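Local atomic coordinates of ancestral congerin Con-anc (PDB entry 3AJY), a protein that binds a galactose-containing glycan as a galectin reconstructed at an ancestral stage of fish lectin evolution, probably with wider specificity for beta-galactosides. Residues L42-D47 with N95-E100; I59-M64 with H105-P110. All blocks are in the same frame, centred on the assembly; numbering follows the deposited sequence.

Contact 1 (L42-D47 with N95-E100); sequences LSLHLD and NKFYIE. With GAL (beta-D-galactopyranose), chain C.
L44 and F97 pass alongside each other, pointing opposite ways, where the two sheets of the galectin beta-sandwich face one another. L44 sets its branch carbon over one face of the F97 ring, 4.2 Å from CG to CG and offset toward the rim. The CD1 methyl of L44 meets I99 tip to tip, 3.9 Å from I99 CG1. I99 has CG1 anti to the carbonyl carbon and CG2 anti to the backbone N (chi1 -57°), a fork that gives CG1 to L44 and CG2 to L46, whose CD2 lies 3.8 Å from I99 CG2. At the other end, S43 touches the F97 ring obliquely, its CB 3.5 Å from CZ. No hydrogen bond joins the two segments.

The polar contacts lie on the opposite face of strand 44-47. H45 carries its imidazole away from the core to the galactose, NE2 hydrogen-bonded to sugar O4 at 2.8 Å, near the ring plane. ND1 is hydrogen-bonded to OD1 of N34, so bonds at both ring nitrogens probably limit its rotation, and the W69 ring meets it with the two planes at about 45°. D47 OD2 pairs with R30 and R49, so this carboxylate probably orders the arginines of the pocket, and R30 itself hydrogen-bonds the galactose.

S43 and L44 both face V35 in a classic beta bulge on strand 41-52. That strand lies between strands 30-35 and 58-65, while I88 and I90 of strand 85-92 flank the leucines, F97 and I99 in the core.

Contact 2 (I59-M64 with H105-P110); sequences IVLNSM and HKLEFP. With GAL (beta-D-galactopyranose), chain C.
F109 and L61 lie alongside each other, their side chains pointing opposite ways, with the ring lying obliquely against the backbone of strand 59-64. CG of F109 is anti to the backbone N (chi1 -169°), which carries the ring across toward strand 59-64: CD1 lies 3.6 Å from L61 CB, and CZ comes within 3.4 Å of N62 CA. L107 CD1 meets I59 CD1 tip to tip at 3.7 Å, and L61 crosses L107 at an angle. Strand 58-65 of the sugar-binding sheet thus packs on strand 106-110, the outermost strand of the other sheet within this chain, in the galectin beta-sandwich.

N62 turns its side chain to the other side of the strand. Its ND2 donates to O6 of the galactose at 2.7 Å in a nearly straight bond (166°) and also to the backbone oxygen of E70. OD1 accepts the bent N-H bond of S63 (137°) and a bond from R112; with E70 at ND2, both ends of the amide are held. S63 OG is hydrogen-bonded to Y113 and R112.

The join between the segments is apolar, whereas the amide on the outer side is oriented by protein partners to offer an N-H to the sugar.

The centres of contacts 1 and 2 are only 5 Å apart, and together they make one patch of the sandwich core. Strands 41-52 and 58-65 are neighbours in one sheet and successive in the chain; strands 96-101 and 106-110 are the same in the other. The segments alternate along the sequence, 42-47, 59-64, 95-100, 105-110, each contact joining one strand of each sheet. Within the sheets the contacts are tied by probable backbone bonds, D47 O to V60 N and F97 N to F109 O, both 2.7 Å. Two of the sugar-binding strands therefore share one apolar backing, and both contacts present residues to the same galactose from the outer face.

Contact 1 (L42-D47 with N95-E100)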
loop_
_atom_site.group_PDB
_atom_site.type_symbol
_atom_site.label_atom_id
_atom_site.label_comp_id
_atom_site.label_asym_id
_atom_site.label_seq_id
_atom_site.Cartn_x
_atom_site.Cartn_y
_atom_site.Cartn_z
ATOM N N LEU A 42 6.040 12.266 -12.853
ATOM C CA LEU A 42 4.688 11.945 -12.438
ATOM C C LEU A 42 3.766 12.044 -13.613
ATOM O O LEU A 42 3.829 13.020 -14.373
ATOM C CB LEU A 42 4.209 12.920 -11.357
ATOM C CG LEU A 42 4.983 13.103 -10.053
ATOM C CD1 LEU A 42 4.284 14.186 -9.246
ATOM C CD2 LEU A 42 5.047 11.791 -9.261
ATOM N N SER A 43 2.917 11.029 -13.757
ATOM C CA SER A 43 1.826 11.058 -14.715
ATOM C C SER A 43 0.639 11.851 -14.207
ATOM O O SER A 43 -0.091 12.465 -15.004
ATOM C CB SER A 43 1.383 9.634 -15.071
ATOM O OG SER A 43 2.303 9.046 -15.984
ATOM N N LEU A 44 0.423 11.821 -12.890
ATOM C CA LEU A 44 -0.727 12.504 -12.284
ATOM C C LEU A 44 -0.325 13.078 -10.946
ATOM O O LEU A 44 0.076 12.341 -10.060
ATOM C CB LEU A 44 -1.903 11.546 -12.035
ATOM C CG LEU A 44 -3.371 11.987 -12.124
ATOM C CD1 LEU A 44 -4.268 11.161 -11.180
ATOM C CD2 LEU A 44 -3.628 13.475 -11.947
ATOM N N HIS A 45 -0.455 14.392 -10.821
ATOM C CA HIS A 45 -0.279 15.095 -9.559
ATOM C C HIS A 45 -1.660 15.700 -9.304
ATOM O O HIS A 45 -2.129 16.538 -10.067
ATOM C CB HIS A 45 0.795 16.168 -9.738
ATOM C CG HIS A 45 0.785 17.254 -8.705
ATOM N ND1 HIS A 45 1.207 17.051 -7.405
ATOM C CD2 HIS A 45 0.501 18.577 -8.805
ATOM C CE1 HIS A 45 1.148 18.198 -6.740
ATOM N NE2 HIS A 45 0.722 19.138 -7.566
ATOM N N LEU A 46 -2.305 15.261 -8.233
ATOM C CA LEU A 46 -3.623 15.719 -7.894
ATOM C C LEU A 46 -3.541 16.575 -6.626
ATOM O O LEU A 46 -3.502 16.045 -5.520
ATOM C CB LEU A 46 -4.521 14.479 -7.730
ATOM C CG LEU A 46 -6.017 14.544 -7.483
ATOM C CD1 LEU A 46 -6.766 15.055 -8.724
ATOM C CD2 LEU A 46 -6.498 13.126 -7.094
ATOM N N ASP A 47 -3.511 17.898 -6.792
ATOM C CA ASP A 47 -3.266 18.821 -5.675
ATOM C C ASP A 47 -4.574 19.463 -5.242
ATOM O O ASP A 47 -5.203 20.182 -6.020
ATOM C CB ASP A 47 -2.249 19.904 -6.083
ATOM C CG ASP A 47 -1.495 20.512 -4.887
ATOM O OD1 ASP A 47 -1.392 19.860 -3.831
ATOM O OD2 ASP A 47 -0.973 21.653 -5.012
ATOM N N ASN A 95 -5.193 6.474 -22.638
ATOM C CA ASN A 95 -5.542 7.850 -22.996
ATOM C C ASN A 95 -5.782 8.779 -21.801
ATOM O O ASN A 95 -5.378 9.949 -21.818
ATOM C CB ASN A 95 -6.761 7.868 -23.921
ATOM C CG ASN A 95 -6.506 7.149 -25.241
ATOM O OD1 ASN A 95 -5.493 7.385 -25.921
ATOM N ND2 ASN A 95 -7.416 6.260 -25.603
ATOM N N LYS A 96 -6.450 8.251 -20.777
ATOM C CA LYS A 96 -6.936 9.078 -19.672
ATOM C C LYS A 96 -6.745 8.454 -18.289
ATOM O O LYS A 96 -6.691 7.239 -18.147
ATOM C CB LYS A 96 -8.422 9.391 -19.877
ATOM C CG LYS A 96 -8.700 10.308 -21.055
ATOM C CD LYS A 96 -10.053 10.976 -20.926
ATOM C CE LYS A 96 -11.089 10.380 -21.879
ATOM N NZ LYS A 96 -12.129 11.417 -22.223
ATOM N N PHE A 97 -6.631 9.311 -17.280
ATOM C CA PHE A 97 -6.801 8.916 -15.881
ATOM C C PHE A 97 -8.232 9.233 -15.505
ATOM O O PHE A 97 -8.772 10.238 -15.948
ATOM C CB PHE A 97 -5.834 9.682 -14.961
ATOM C CG PHE A 97 -4.430 9.178 -15.033
ATOM C CD1 PHE A 97 -4.022 8.111 -14.232
ATOM C CD2 PHE A 97 -3.529 9.725 -15.936
ATOM C CE1 PHE A 97 -2.730 7.611 -14.317
ATOM C CE2 PHE A 97 -2.236 9.230 -16.027
ATOM C CZ PHE A 97 -1.833 8.174 -15.219
ATOM N N TYR A 98 -8.843 8.378 -14.695
ATOM C CA TYR A 98 -10.200 8.620 -14.202
ATOM C C TYR A 98 -10.175 8.656 -12.688
ATOM O O TYR A 98 -9.818 7.672 -12.048
ATOM C CB TYR A 98 -11.155 7.534 -14.682
ATOM C CG TYR A 98 -11.098 7.325 -16.168
ATOM C CD1 TYR A 98 -10.157 6.461 -16.734
ATOM C CD2 TYR A 98 -11.971 8.004 -17.017
ATOM C CE1 TYR A 98 -10.104 6.266 -18.113
ATOM C CE2 TYR A 98 -11.915 7.815 -18.398
ATOM C CZ TYR A 98 -10.985 6.946 -18.932
ATOM O OH TYR A 98 -10.919 6.767 -20.299
ATOM N N ILE A 99 -10.536 9.801 -12.123
ATOM C CA ILE A 99 -10.413 10.046 -10.686
ATOM C C ILE A 99 -11.804 10.217 -10.043
ATOM O O ILE A 99 -12.581 11.064 -10.484
ATOM C CB ILE A 99 -9.576 11.324 -10.421
ATOM C CG1 ILE A 99 -8.182 11.238 -11.065
ATOM C CG2 ILE A 99 -9.461 11.588 -8.935
ATOM C CD1 ILE A 99 -7.967 12.154 -12.261
ATOM N N GLU A 100 -12.106 9.423 -9.012
ATOM C CA GLU A 100 -13.349 9.579 -8.239
ATOM C C GLU A 100 -13.088 10.021 -6.799
ATOM O O GLU A 100 -12.351 9.374 -6.061
ATOM C CB GLU A 100 -14.207 8.304 -8.239
ATOM C CG GLU A 100 -15.582 8.489 -7.544
ATOM C CD GLU A 100 -16.477 7.246 -7.599
ATOM O OE1 GLU A 100 -15.946 6.111 -7.693
ATOM O OE2 GLU A 100 -17.726 7.403 -7.549
HETATM C C1 GAL C . 3.172 24.621 -8.338
HETATM C C2 GAL C . 3.506 24.038 -6.969
HETATM C C3 GAL C . 3.946 22.581 -7.087
HETATM C C4 GAL C . 2.918 21.787 -7.903
HETATM C C5 GAL C . 2.669 22.468 -9.252
HETATM C C6 GAL C . 1.642 21.738 -10.137
HETATM O O2 GAL C . 4.528 24.801 -6.372
HETATM O O3 GAL C . 4.060 22.051 -5.780
HETATM O O4 GAL C . 1.709 21.690 -7.173
HETATM O O5 GAL C . 2.252 23.804 -9.050
HETATM O O6 GAL C . 1.562 22.370 -11.408
#

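Contact 2 (I59-M64 with H105-P110)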
loop_
_atom_site.group_PDB
_atom_site.type_symbol
_atom_site.label_atom_id
_atom_site.label_comp_id
_atom_site.label_asym_id
_atom_site.label_seq_id
_atom_site.Cartn_x
_atom_site.Cartn_y
_atom_site.Cartn_z
ATOM N N ILE A 59 -8.908 22.083 -7.159
ATOM C CA ILE A 59 -8.023 20.973 -7.434
ATOM C C ILE A 59 -7.184 21.372 -8.614
ATOM O O ILE A 59 -7.683 21.944 -9.586
ATOM C CB ILE A 59 -8.772 19.664 -7.748
ATOM C CG1 ILE A 59 -9.711 19.274 -6.599
ATOM C CG2 ILE A 59 -7.777 18.539 -8.010
ATOM C CD1 ILE A 59 -10.612 18.071 -6.937
ATOM N N VAL A 60 -5.888 21.125 -8.506
ATOM C CA VAL A 60 -4.996 21.373 -9.620
ATOM C C VAL A 60 -4.468 20.014 -10.037
ATOM O O VAL A 60 -4.000 19.239 -9.197
ATOM C CB VAL A 60 -3.849 22.345 -9.219
ATOM C CG1 VAL A 60 -2.768 22.429 -10.337
ATOM C CG2 VAL A 60 -4.421 23.728 -8.893
ATOM N N LEU A 61 -4.553 19.726 -11.330
ATOM C CA LEU A 61 -4.030 18.492 -11.893
ATOM C C LEU A 61 -2.911 18.823 -12.846
ATOM O O LEU A 61 -2.973 19.806 -13.563
ATOM C CB LEU A 61 -5.118 17.722 -12.649
ATOM C CG LEU A 61 -6.373 17.314 -11.873
ATOM C CD1 LEU A 61 -7.404 18.437 -11.845
ATOM C CD2 LEU A 61 -6.967 16.071 -12.494
ATOM N N ASN A 62 -1.887 17.990 -12.870
ATOM C CA ASN A 62 -0.752 18.258 -13.730
ATOM C C ASN A 62 0.092 17.023 -13.815
ATOM O O ASN A 62 -0.109 16.089 -13.050
ATOM C CB ASN A 62 0.064 19.438 -13.166
ATOM C CG ASN A 62 0.902 20.130 -14.222
ATOM O OD1 ASN A 62 1.027 19.647 -15.355
ATOM N ND2 ASN A 62 1.513 21.271 -13.847
ATOM N N SER A 63 1.050 17.029 -14.737
ATOM C CA SER A 63 2.050 15.982 -14.820
ATOM C C SER A 63 3.399 16.653 -14.671
ATOM O O SER A 63 3.500 17.879 -14.764
ATOM C CB SER A 63 1.966 15.234 -16.154
ATOM O OG SER A 63 2.323 16.065 -17.254
ATOM N N MET A 64 4.423 15.846 -14.438
ATOM C CA MET A 64 5.753 16.366 -14.231
ATOM C C MET A 64 6.783 15.500 -14.921
ATOM O O MET A 64 6.643 14.274 -14.991
ATOM C CB MET A 64 6.072 16.409 -12.746
ATOM C CG MET A 64 7.300 17.169 -12.432
ATOM S SD MET A 64 7.640 17.110 -10.694
ATOM C CE MET A 64 8.857 18.440 -10.644
ATOM N N HIS A 105 -17.882 12.952 -6.924
ATOM C CA HIS A 105 -17.350 13.826 -7.965
ATOM C C HIS A 105 -16.288 13.090 -8.768
ATOM O O HIS A 105 -15.525 12.299 -8.208
ATOM C CB HIS A 105 -16.734 15.093 -7.375
ATOM C CG HIS A 105 -17.725 16.181 -7.100
ATOM N ND1 HIS A 105 -17.684 16.953 -5.958
ATOM C CD2 HIS A 105 -18.782 16.633 -7.823
ATOM C CE1 HIS A 105 -18.671 17.835 -5.990
ATOM N NE2 HIS A 105 -19.355 17.658 -7.109
ATOM N N LYS A 106 -16.241 13.366 -10.069
ATOM C CA LYS A 106 -15.336 12.676 -10.963
ATOM C C LYS A 106 -14.533 13.643 -11.826
ATOM O O LYS A 106 -15.034 14.687 -12.237
ATOM C CB LYS A 106 -16.095 11.654 -11.812
ATOM C CG LYS A 106 -16.395 10.375 -11.037
ATOM C CD LYS A 106 -17.277 9.411 -11.813
ATOM C CE LYS A 106 -17.492 8.117 -11.036
ATOM N NZ LYS A 106 -18.860 7.572 -11.339
ATOM N N LEU A 107 -13.278 13.284 -12.066
ATOM C CA LEU A 107 -12.361 14.074 -12.870
ATOM C C LEU A 107 -11.673 13.182 -13.885
ATOM O O LEU A 107 -11.632 11.962 -13.728
ATOM C CB LEU A 107 -11.284 14.729 -11.986
ATOM C CG LEU A 107 -11.701 15.594 -10.801
ATOM C CD1 LEU A 107 -10.467 16.282 -10.229
ATOM C CD2 LEU A 107 -12.726 16.625 -11.231
ATOM N N GLU A 108 -11.122 13.811 -14.920
ATOM C CA GLU A 108 -10.319 13.122 -15.912
ATOM C C GLU A 108 -9.096 13.957 -16.240
ATOM O O GLU A 108 -9.124 15.184 -16.157
ATOM C CB GLU A 108 -11.133 12.864 -17.180
ATOM C CG GLU A 108 -12.352 11.999 -16.955
ATOM C CD GLU A 108 -13.111 11.701 -18.246
ATOM O OE1 GLU A 108 -14.030 10.851 -18.184
ATOM O OE2 GLU A 108 -12.787 12.310 -19.300
ATOM N N PHE A 109 -8.030 13.281 -16.634
ATOM C CA PHE A 109 -6.759 13.922 -16.939
ATOM C C PHE A 109 -6.074 13.084 -17.988
ATOM O O PHE A 109 -6.025 11.865 -17.868
ATOM C CB PHE A 109 -5.885 14.021 -15.670
ATOM C CG PHE A 109 -4.660 14.905 -15.835
ATOM C CD1 PHE A 109 -4.790 16.281 -15.918
ATOM C CD2 PHE A 109 -3.390 14.350 -15.889
ATOM C CE1 PHE A 109 -3.678 17.105 -16.071
ATOM C CE2 PHE A 109 -2.255 15.160 -16.046
ATOM C CZ PHE A 109 -2.406 16.540 -16.139
ATOM N N PRO A 110 -5.551 13.724 -19.036
ATOM C CA PRO A 110 -4.780 13.002 -20.042
ATOM C C PRO A 110 -3.624 12.142 -19.515
ATOM O O PRO A 110 -2.878 12.551 -18.616
ATOM C CB PRO A 110 -4.239 14.112 -20.956
ATOM C CG PRO A 110 -4.495 15.411 -20.232
ATOM C CD PRO A 110 -5.682 15.158 -19.357
HETATM C C1 GAL C . 3.172 24.621 -8.338
HETATM C C2 GAL C . 3.506 24.038 -6.969
HETATM C C3 GAL C . 3.946 22.581 -7.087
HETATM C C4 GAL C . 2.918 21.787 -7.903
HETATM C C5 GAL C . 2.669 22.468 -9.252
HETATM C C6 GAL C . 1.642 21.738 -10.137
HETATM O O2 GAL C . 4.528 24.801 -6.372
HETATM O O3 GAL C . 4.060 22.051 -5.780
HETATM O O4 GAL C . 1.709 21.690 -7.173
HETATM O O5 GAL C . 2.252 23.804 -9.050
HETATM O O6 GAL C . 1.562 22.370 -11.408
#